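PDB 2QDE: mandelate racemase/muconate lactonizing enzyme family protein, which belongs to the enolase superfamily, pairing an alpha/beta capping domain with a TIM-barrel-like domain that carries a metal site, occupied here by a barium ion. Local coordinates for residues W56-T61 with N100-A105; L224-L229 with D246-E251; D265-K270 with L292-G297. All coordinates share one frame; numbering follows the deposited sequence.

In the fold
Followed from the N terminus, the three contacts come in series, each closing its own loop before the next opens, so none nest or cross. Interaction 1 closes a largely helical excursion of the N-terminal domain, bringing the loop before helix 62-78 back to the start of helix 101-119. Interactions 2 and 3 belong to the barrel: the former joins the loops that follow strands 220-221 and 243-245, the latter pairs strands 266-269 and 294-296. Tyr57 ties the two domains together, since its OH hydrogen-bonds Asp246 of interaction 2 and, weakly, Lys270 of interaction 3. Asp246, a barium ligand, in turn forms a salt bridge with Lys270.

Interaction 1 (W56-T61 with N100-A105); sequences WYRGET and NNQAKA
With CG anti to the carbonyl carbon (chi1 -66°) and the chain extended beyond it (chi2 175°), Glu60 sends its carboxylate straight to the start of helix 101-119. Arg58 begins the other way, CG anti to the backbone N, and bends at chi2 and chi3, which brings the edge of its guanidinium up to that carboxylate. Glu60 OE2 accepts from Gln102 N at 2.7 Å through its syn lone pair, in a fairly straight bond (161°), while OE1 takes Ala103 N at 3.0 Å, also syn. The anti lone pair of Glu60 OE2 takes Arg58 NH1, 2.7 Å away, in a salt bridge within the guanidinium plane. Asn101 CB sits over one face of that guanidinium, toward its rim. Two waters finish the seam: one lies 2.7 Å from Glu60 O and also meets Gln102 OE1, the other donates to Glu60 OE1 and Asn100 OD1. Gln102 NE2 turns to Ala50 O and Asp52 O, and Asn100 ND2 to Arg98 O of its own chain and Gly59 O of the second subunit. A buried carboxylate held by two first-turn amides and an arginine ties the loop to the helix start, and these donors would be expected to favour its ionised form.

Interaction 2 (L224-L229 with D246-E251); sequences LPAWDL and DESAQE. With BA (barium ion), chain I.
Two type I beta turns, Pro225 to Asp228 and Asp246 to Ala249, meet at Ala226 and Ser248, whose CA atoms are 4.0 Å apart. At this closest point the side chains are an alanine methyl and a serine CH2-OH. Ser248 OG, anti to its own carbonyl carbon (chi1 -67°), reaches across to within 2.7 Å of Ala226 O; Gln222 OE1 is a second partner of this hydroxyl. From the same residue, Ser248 CA makes a CH...O contact of 3.5 Å with Ala226 O. A water bridges the two turns as well, donating to Ala226 O at 3.0 Å and to Ser248 O. On one flank the methyl of Ala226 rests against Glu247, its CB 3.8 Å from Glu247 CB; on another, Leu229 CD2 touches Ser248 CB at 3.9 Å. Asp246 takes no part in this packing: its OD2 binds the barium ion at 2.7 Å, a site shared with Asp195, Asn197 and Glu221. The paired turns thus join consecutive beta-alpha loops of the barrel, each running from its strand, 220-221 or 243-245, into the following helix, 229-236 or 252-261, and Leu229 also packs on the latter helix.

Interaction 3 (D265-K270 with L292-G297); sequences DGLMIK and LPVICG
Packing is tightest on the sheet face that carries Leu267, Val294, Ile269 and Cys296. Ile269 has CG1 anti to the backbone N (chi1 -172°), which puts CG2 in the crowded position between N and the carbonyl carbon. From there CG2 meets Val294 CG1 at 3.5 Å, closer than usual for two carbons, and has Cys296 CB on its other flank at 3.6 Å. Farther back, Leu267 crosses Leu292 at about a right angle, its CG 3.8 Å from Leu292 CD1, while CD1 of Leu267 is a looser 4.4 Å from Val294 CG2. Trp283 of helix 277-290 covers this face, touching Leu267, Ile269 and Val294.

The strands run parallel, 22° apart, and form a ladder of four backbone hydrogen bonds in which Leu267 and Ile269 each donate and accept. The bonds differ in aim: Gly297 N approaches Ile269 O nearly along the C=O axis, whereas Ile269 N sits above the carbonyl plane of Ile295. The chain between the two strands is mostly helical, so strand 266-269, helix 277-290 and strand 294-296 make a beta-alpha-beta crossover between neighbouring strands of the TIM-like barrel.

The opposite face, bearing Met268 and Ile295, is joined more sparsely. Met268 has a nearly eclipsed chi1 (-13°), a strained setting that, with bends at chi2 and chi3, places its terminal CE 3.5 Å from Ile295 CB, the two side chains pointing the same way. The looser, partly exposed side is the Lys270 side chain, which touches Gly297 through CG, 3.9 Å from Gly297 C. Its NZ continues toward the metal site, where it forms a salt bridge with Asp246 and a weak hydrogen bond with Tyr57 OH.

Interaction 1 (W56-T61 with N100-A105)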
loop_
_atom_site.group_PDB
_atom_site.type_symbol
_atom_site.label_atom_id
_atom_site.label_comp_id
_atom_site.label_asym_id
_atom_site.label_seq_id
_atom_site.Cartn_x
_atom_site.Cartn_y
_atom_site.Cartn_z
ATOM N N TRP A 56 -26.580 -13.925 -18.999
ATOM C CA TRP A 56 -25.977 -13.216 -17.874
ATOM C C TRP A 56 -24.704 -13.846 -17.315
ATOM O O TRP A 56 -23.785 -13.128 -16.936
ATOM C CB TRP A 56 -26.992 -13.057 -16.742
ATOM C CG TRP A 56 -27.536 -14.355 -16.257
ATOM C CD1 TRP A 56 -28.640 -15.007 -16.725
ATOM C CD2 TRP A 56 -26.989 -15.176 -15.221
ATOM N NE1 TRP A 56 -28.818 -16.189 -16.040
ATOM C CE2 TRP A 56 -27.817 -16.315 -15.111
ATOM C CE3 TRP A 56 -25.877 -15.060 -14.373
ATOM C CZ2 TRP A 56 -27.568 -17.335 -14.182
ATOM C CZ3 TRP A 56 -25.629 -16.079 -13.445
ATOM C CH2 TRP A 56 -26.473 -17.199 -13.360
ATOM N N TYR A 57 -24.637 -15.173 -17.260
ATOM C CA TYR A 57 -23.442 -15.823 -16.717
ATOM C C TYR A 57 -22.227 -15.782 -17.645
ATOM O O TYR A 57 -21.115 -15.476 -17.212
ATOM C CB TYR A 57 -23.725 -17.286 -16.360
ATOM C CG TYR A 57 -22.549 -17.951 -15.678
ATOM C CD1 TYR A 57 -22.265 -17.702 -14.333
ATOM C CD2 TYR A 57 -21.682 -18.781 -16.389
ATOM C CE1 TYR A 57 -21.146 -18.264 -13.711
ATOM C CE2 TYR A 57 -20.555 -19.348 -15.779
ATOM C CZ TYR A 57 -20.298 -19.082 -14.438
ATOM O OH TYR A 57 -19.200 -19.631 -13.826
ATOM N N ARG A 58 -22.445 -16.101 -18.918
ATOM C CA ARG A 58 -21.366 -16.129 -19.901
ATOM C C ARG A 58 -21.517 -15.060 -20.993
ATOM O O ARG A 58 -20.531 -14.501 -21.466
ATOM C CB ARG A 58 -21.307 -17.523 -20.540
ATOM C CG ARG A 58 -20.136 -17.764 -21.492
ATOM C CD ARG A 58 -18.846 -18.059 -20.732
ATOM N NE ARG A 58 -18.329 -16.893 -20.033
ATOM C CZ ARG A 58 -17.804 -15.829 -20.633
ATOM N NH1 ARG A 58 -17.719 -15.777 -21.960
ATOM N NH2 ARG A 58 -17.375 -14.803 -19.903
ATOM N N GLY A 59 -22.753 -14.782 -21.397
ATOM C CA GLY A 59 -22.976 -13.790 -22.434
ATOM C C GLY A 59 -22.873 -14.344 -23.851
ATOM O O GLY A 59 -22.893 -13.584 -24.826
ATOM N N GLU A 60 -22.761 -15.663 -23.975
ATOM C CA GLU A 60 -22.668 -16.281 -25.293
ATOM C C GLU A 60 -23.955 -17.015 -25.664
ATOM O O GLU A 60 -24.694 -17.483 -24.797
ATOM C CB GLU A 60 -21.457 -17.220 -25.345
ATOM C CG GLU A 60 -20.134 -16.455 -25.222
ATOM C CD GLU A 60 -18.913 -17.357 -25.151
ATOM O OE1 GLU A 60 -18.596 -18.026 -26.161
ATOM O OE2 GLU A 60 -18.269 -17.389 -24.077
ATOM N N THR A 61 -24.225 -17.098 -26.960
ATOM C CA THR A 61 -25.429 -17.750 -27.450
ATOM C C THR A 61 -25.075 -18.794 -28.493
ATOM O O THR A 61 -23.927 -18.900 -28.909
ATOM C CB THR A 61 -26.380 -16.742 -28.126
ATOM O OG1 THR A 61 -25.724 -16.162 -29.265
ATOM C CG2 THR A 61 -26.784 -15.639 -27.145
ATOM N N ASN A 100 -15.440 -14.686 -25.501
ATOM C CA ASN A 100 -15.922 -15.886 -26.201
ATOM C C ASN A 100 -15.358 -17.160 -25.582
ATOM O O ASN A 100 -15.103 -18.143 -26.279
ATOM C CB ASN A 100 -15.528 -15.838 -27.682
ATOM C CG ASN A 100 -16.344 -14.839 -28.464
ATOM O OD1 ASN A 100 -17.415 -15.160 -28.982
ATOM N ND2 ASN A 100 -15.852 -13.608 -28.538
ATOM N N ASN A 101 -15.179 -17.137 -24.267
ATOM C CA ASN A 101 -14.626 -18.270 -23.536
ATOM C C ASN A 101 -15.333 -19.602 -23.778
ATOM O O ASN A 101 -14.671 -20.627 -23.910
ATOM C CB ASN A 101 -14.617 -17.962 -22.036
ATOM C CG ASN A 101 -13.760 -16.758 -21.700
ATOM O OD1 ASN A 101 -13.854 -15.717 -22.351
ATOM N ND2 ASN A 101 -12.923 -16.891 -20.679
ATOM N N GLN A 102 -16.664 -19.595 -23.837
ATOM C CA GLN A 102 -17.399 -20.844 -24.045
ATOM C C GLN A 102 -17.161 -21.437 -25.433
ATOM O O GLN A 102 -17.073 -22.657 -25.586
ATOM C CB GLN A 102 -18.892 -20.625 -23.810
ATOM C CG GLN A 102 -19.753 -21.869 -24.000
ATOM C CD GLN A 102 -21.159 -21.687 -23.454
ATOM O OE1 GLN A 102 -21.672 -20.575 -23.414
ATOM N NE2 GLN A 102 -21.790 -22.782 -23.042
ATOM N N ALA A 103 -17.057 -20.568 -26.436
ATOM C CA ALA A 103 -16.801 -20.999 -27.808
ATOM C C ALA A 103 -15.397 -21.599 -27.871
ATOM O O ALA A 103 -15.188 -22.656 -28.471
ATOM C CB ALA A 103 -16.911 -19.817 -28.757
ATOM N N LYS A 104 -14.441 -20.919 -27.243
ATOM C CA LYS A 104 -13.059 -21.392 -27.215
ATOM C C LYS A 104 -12.989 -22.725 -26.471
ATOM O O LYS A 104 -12.299 -23.653 -26.901
ATOM C CB LYS A 104 -12.151 -20.378 -26.511
ATOM C CG LYS A 104 -11.964 -19.057 -27.241
ATOM C CD LYS A 104 -11.217 -18.056 -26.356
ATOM C CE LYS A 104 -10.910 -16.765 -27.093
ATOM N NZ LYS A 104 -10.386 -15.708 -26.185
ATOM N N ALA A 105 -13.708 -22.815 -25.357
ATOM C CA ALA A 105 -13.722 -24.032 -24.555
ATOM C C ALA A 105 -14.225 -25.212 -25.380
ATOM O O ALA A 105 -13.668 -26.303 -25.325
ATOM C CB ALA A 105 -14.606 -23.844 -23.332
HETATM O O HOH W 1 -23.517 -18.665 -22.619
HETATM O O HOH W 2 -19.498 -17.230 -28.587
#

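Interaction 2 (L224-L229 with D246-E251)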
loop_
_atom_site.group_PDB
_atom_site.type_symbol
_atom_site.label_atom_id
_atom_site.label_comp_id
_atom_site.label_asym_id
_atom_site.label_seq_id
_atom_site.Cartn_x
_atom_site.Cartn_y
_atom_site.Cartn_z
ATOM N N LEU A 224 -21.774 -10.372 -4.559
ATOM C CA LEU A 224 -21.703 -9.116 -5.306
ATOM C C LEU A 224 -21.327 -9.313 -6.778
ATOM O O LEU A 224 -20.884 -10.389 -7.174
ATOM C CB LEU A 224 -20.686 -8.188 -4.624
ATOM C CG LEU A 224 -20.929 -7.953 -3.127
ATOM C CD1 LEU A 224 -19.710 -7.295 -2.489
ATOM C CD2 LEU A 224 -22.176 -7.088 -2.945
ATOM N N PRO A 225 -21.501 -8.268 -7.607
ATOM C CA PRO A 225 -21.170 -8.359 -9.036
ATOM C C PRO A 225 -19.749 -8.868 -9.279
ATOM O O PRO A 225 -18.859 -8.687 -8.442
ATOM C CB PRO A 225 -21.365 -6.924 -9.527
ATOM C CG PRO A 225 -22.456 -6.416 -8.632
ATOM C CD PRO A 225 -22.028 -6.932 -7.279
ATOM N N ALA A 226 -19.546 -9.501 -10.430
ATOM C CA ALA A 226 -18.246 -10.057 -10.805
ATOM C C ALA A 226 -17.091 -9.063 -10.695
ATOM O O ALA A 226 -15.996 -9.419 -10.262
ATOM C CB ALA A 226 -18.311 -10.608 -12.228
ATOM N N TRP A 227 -17.336 -7.819 -11.089
ATOM C CA TRP A 227 -16.300 -6.793 -11.062
ATOM C C TRP A 227 -16.061 -6.125 -9.703
ATOM O O TRP A 227 -15.041 -5.462 -9.509
ATOM C CB TRP A 227 -16.644 -5.710 -12.086
ATOM C CG TRP A 227 -18.032 -5.177 -11.910
ATOM C CD1 TRP A 227 -19.164 -5.614 -12.539
ATOM C CD2 TRP A 227 -18.450 -4.167 -10.984
ATOM N NE1 TRP A 227 -20.264 -4.940 -12.055
ATOM C CE2 TRP A 227 -19.853 -4.047 -11.100
ATOM C CE3 TRP A 227 -17.776 -3.353 -10.064
ATOM C CZ2 TRP A 227 -20.595 -3.145 -10.329
ATOM C CZ3 TRP A 227 -18.520 -2.451 -9.293
ATOM C CH2 TRP A 227 -19.911 -2.358 -9.434
ATOM N N ASP A 228 -16.984 -6.292 -8.766
ATOM C CA ASP A 228 -16.855 -5.643 -7.464
ATOM C C ASP A 228 -15.911 -6.339 -6.483
ATOM O O ASP A 228 -16.338 -6.787 -5.419
ATOM C CB ASP A 228 -18.248 -5.488 -6.836
ATOM C CG ASP A 228 -18.258 -4.534 -5.653
ATOM O OD1 ASP A 228 -17.285 -3.761 -5.492
ATOM O OD2 ASP A 228 -19.249 -4.549 -4.895
ATOM N N LEU A 229 -14.625 -6.403 -6.831
ATOM C CA LEU A 229 -13.641 -7.052 -5.965
ATOM C C LEU A 229 -13.401 -6.270 -4.680
ATOM O O LEU A 229 -13.197 -6.867 -3.619
ATOM C CB LEU A 229 -12.313 -7.266 -6.707
ATOM C CG LEU A 229 -12.381 -8.206 -7.920
ATOM C CD1 LEU A 229 -10.988 -8.453 -8.478
ATOM C CD2 LEU A 229 -13.017 -9.524 -7.501
ATOM N N ASP A 246 -17.117 -16.844 -7.979
ATOM C CA ASP A 246 -17.379 -17.650 -9.166
ATOM C C ASP A 246 -17.222 -16.713 -10.352
ATOM O O ASP A 246 -16.170 -16.676 -10.991
ATOM C CB ASP A 246 -18.796 -18.233 -9.145
ATOM C CG ASP A 246 -19.145 -18.982 -10.428
ATOM O OD1 ASP A 246 -18.285 -19.096 -11.334
ATOM O OD2 ASP A 246 -20.293 -19.463 -10.527
ATOM N N GLU A 247 -18.268 -15.936 -10.618
ATOM C CA GLU A 247 -18.246 -14.988 -11.715
ATOM C C GLU A 247 -17.009 -14.090 -11.687
ATOM O O GLU A 247 -16.463 -13.763 -12.736
ATOM C CB GLU A 247 -19.519 -14.132 -11.709
ATOM C CG GLU A 247 -20.762 -14.865 -12.206
ATOM C CD GLU A 247 -21.499 -15.632 -11.114
ATOM O OE1 GLU A 247 -20.864 -16.067 -10.128
ATOM O OE2 GLU A 247 -22.729 -15.803 -11.257
ATOM N N SER A 248 -16.566 -13.697 -10.494
ATOM C CA SER A 248 -15.388 -12.841 -10.367
ATOM C C SER A 248 -14.103 -13.545 -10.793
ATOM O O SER A 248 -13.162 -12.896 -11.251
ATOM C CB SER A 248 -15.228 -12.345 -8.928
ATOM O OG SER A 248 -16.284 -11.473 -8.570
ATOM N N ALA A 249 -14.070 -14.869 -10.641
ATOM C CA ALA A 249 -12.897 -15.670 -10.991
ATOM C C ALA A 249 -12.995 -16.288 -12.380
ATOM O O ALA A 249 -13.294 -17.479 -12.523
ATOM C CB ALA A 249 -12.696 -16.769 -9.958
ATOM N N GLN A 250 -12.726 -15.485 -13.402
ATOM C CA GLN A 250 -12.799 -15.976 -14.770
ATOM C C GLN A 250 -11.441 -16.061 -15.472
ATOM O O GLN A 250 -11.053 -17.120 -15.976
ATOM C CB GLN A 250 -13.746 -15.089 -15.579
ATOM C CG GLN A 250 -13.863 -15.467 -17.038
ATOM C CD GLN A 250 -14.744 -14.506 -17.800
ATOM O OE1 GLN A 250 -15.924 -14.338 -17.478
ATOM N NE2 GLN A 250 -14.180 -13.864 -18.812
ATOM N N GLU A 251 -10.723 -14.947 -15.508
ATOM C CA GLU A 251 -9.422 -14.898 -16.165
ATOM C C GLU A 251 -8.273 -15.015 -15.168
ATOM O O GLU A 251 -8.451 -14.779 -13.969
ATOM C CB GLU A 251 -9.271 -13.583 -16.938
ATOM C CG GLU A 251 -10.392 -13.277 -17.937
ATOM C CD GLU A 251 -10.518 -14.317 -19.044
ATOM O OE1 GLU A 251 -9.526 -15.020 -19.329
ATOM O OE2 GLU A 251 -11.611 -14.419 -19.642
HETATM BA BA BA I . -22.699 -18.895 -9.555
HETATM O O HOH W 3 -13.334 -10.075 -11.353
#

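Interaction 3 (D265-K270 with L292-G297)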
loop_
_atom_site.group_PDB
_atom_site.type_symbol
_atom_site.label_atom_id
_atom_site.label_comp_id
_atom_site.label_asym_id
_atom_site.label_seq_id
_atom_site.Cartn_x
_atom_site.Cartn_y
_atom_site.Cartn_z
ATOM N N ASP A 265 -12.526 -16.407 -0.090
ATOM C CA ASP A 265 -12.108 -17.468 0.823
ATOM C C ASP A 265 -12.114 -18.812 0.092
ATOM O O ASP A 265 -11.697 -19.834 0.636
ATOM C CB ASP A 265 -13.063 -17.533 2.013
ATOM C CG ASP A 265 -13.016 -16.276 2.860
ATOM O OD1 ASP A 265 -11.931 -15.986 3.406
ATOM O OD2 ASP A 265 -14.056 -15.581 2.972
ATOM N N GLY A 266 -12.590 -18.792 -1.149
ATOM C CA GLY A 266 -12.673 -20.001 -1.952
ATOM C C GLY A 266 -13.081 -19.634 -3.365
ATOM O O GLY A 266 -13.484 -18.496 -3.609
ATOM N N LEU A 267 -13.007 -20.591 -4.289
ATOM C CA LEU A 267 -13.327 -20.307 -5.691
ATOM C C LEU A 267 -14.161 -21.393 -6.373
ATOM O O LEU A 267 -14.119 -22.553 -5.975
ATOM C CB LEU A 267 -12.022 -20.151 -6.478
ATOM C CG LEU A 267 -10.908 -19.253 -5.925
ATOM C CD1 LEU A 267 -9.579 -19.629 -6.584
ATOM C CD2 LEU A 267 -11.240 -17.794 -6.163
ATOM N N MET A 268 -14.921 -21.003 -7.395
ATOM C CA MET A 268 -15.704 -21.960 -8.175
ATOM C C MET A 268 -15.198 -21.825 -9.605
ATOM O O MET A 268 -14.851 -20.729 -10.048
ATOM C CB MET A 268 -17.211 -21.658 -8.185
ATOM C CG MET A 268 -17.718 -20.652 -7.185
ATOM S SD MET A 268 -17.525 -21.137 -5.480
ATOM C CE MET A 268 -18.011 -22.827 -5.554
ATOM N N ILE A 269 -15.153 -22.931 -10.331
ATOM C CA ILE A 269 -14.709 -22.877 -11.710
ATOM C C ILE A 269 -15.681 -23.632 -12.613
ATOM O O ILE A 269 -16.445 -24.472 -12.150
ATOM C CB ILE A 269 -13.304 -23.510 -11.860
ATOM C CG1 ILE A 269 -12.762 -23.283 -13.276
ATOM C CG2 ILE A 269 -13.375 -25.007 -11.577
ATOM C CD1 ILE A 269 -11.387 -23.880 -13.510
ATOM N N LYS A 270 -15.671 -23.288 -13.898
ATOM C CA LYS A 270 -16.465 -23.988 -14.911
ATOM C C LYS A 270 -15.520 -24.029 -16.098
ATOM O O LYS A 270 -14.895 -23.020 -16.425
ATOM C CB LYS A 270 -17.752 -23.237 -15.289
ATOM C CG LYS A 270 -18.861 -23.321 -14.249
ATOM C CD LYS A 270 -20.197 -22.885 -14.832
ATOM C CE LYS A 270 -21.314 -22.912 -13.789
ATOM N NZ LYS A 270 -21.063 -21.956 -12.687
ATOM N N LEU A 292 -6.298 -21.966 -2.242
ATOM C CA LEU A 292 -7.748 -21.870 -2.085
ATOM C C LEU A 292 -8.482 -23.086 -2.655
ATOM O O LEU A 292 -8.035 -23.695 -3.621
ATOM C CB LEU A 292 -8.279 -20.619 -2.797
ATOM C CG LEU A 292 -7.915 -19.243 -2.240
ATOM C CD1 LEU A 292 -8.554 -18.157 -3.094
ATOM C CD2 LEU A 292 -8.402 -19.147 -0.805
ATOM N N PRO A 293 -9.631 -23.441 -2.061
ATOM C CA PRO A 293 -10.407 -24.587 -2.547
ATOM C C PRO A 293 -11.102 -24.218 -3.862
ATOM O O PRO A 293 -11.380 -23.046 -4.112
ATOM C CB PRO A 293 -11.401 -24.832 -1.417
ATOM C CG PRO A 293 -11.646 -23.434 -0.892
ATOM C CD PRO A 293 -10.241 -22.859 -0.853
ATOM N N VAL A 294 -11.376 -25.217 -4.696
ATOM C CA VAL A 294 -12.033 -24.984 -5.979
ATOM C C VAL A 294 -13.131 -26.017 -6.221
ATOM O O VAL A 294 -12.886 -27.221 -6.172
ATOM C CB VAL A 294 -11.026 -25.062 -7.161
ATOM C CG1 VAL A 294 -11.751 -24.817 -8.490
ATOM C CG2 VAL A 294 -9.910 -24.043 -6.971
ATOM N N ILE A 295 -14.340 -25.531 -6.474
ATOM C CA ILE A 295 -15.483 -26.392 -6.750
ATOM C C ILE A 295 -15.911 -26.160 -8.203
ATOM O O ILE A 295 -16.330 -25.061 -8.559
ATOM C CB ILE A 295 -16.665 -26.052 -5.819
ATOM C CG1 ILE A 295 -16.249 -26.247 -4.361
ATOM C CG2 ILE A 295 -17.863 -26.933 -6.145
ATOM C CD1 ILE A 295 -17.327 -25.859 -3.379
ATOM N N CYS A 296 -15.809 -27.192 -9.036
ATOM C CA CYS A 296 -16.180 -27.058 -10.438
ATOM C C CYS A 296 -17.661 -27.316 -10.697
ATOM O O CYS A 296 -18.214 -28.340 -10.286
ATOM C CB CYS A 296 -15.352 -28.004 -11.314
ATOM S SG CYS A 296 -15.697 -27.855 -13.105
ATOM N N GLY A 297 -18.290 -26.373 -11.387
ATOM C CA GLY A 297 -19.694 -26.504 -11.715
ATOM C C GLY A 297 -19.830 -26.981 -13.149
ATOM O O GLY A 297 -18.993 -27.735 -13.647
#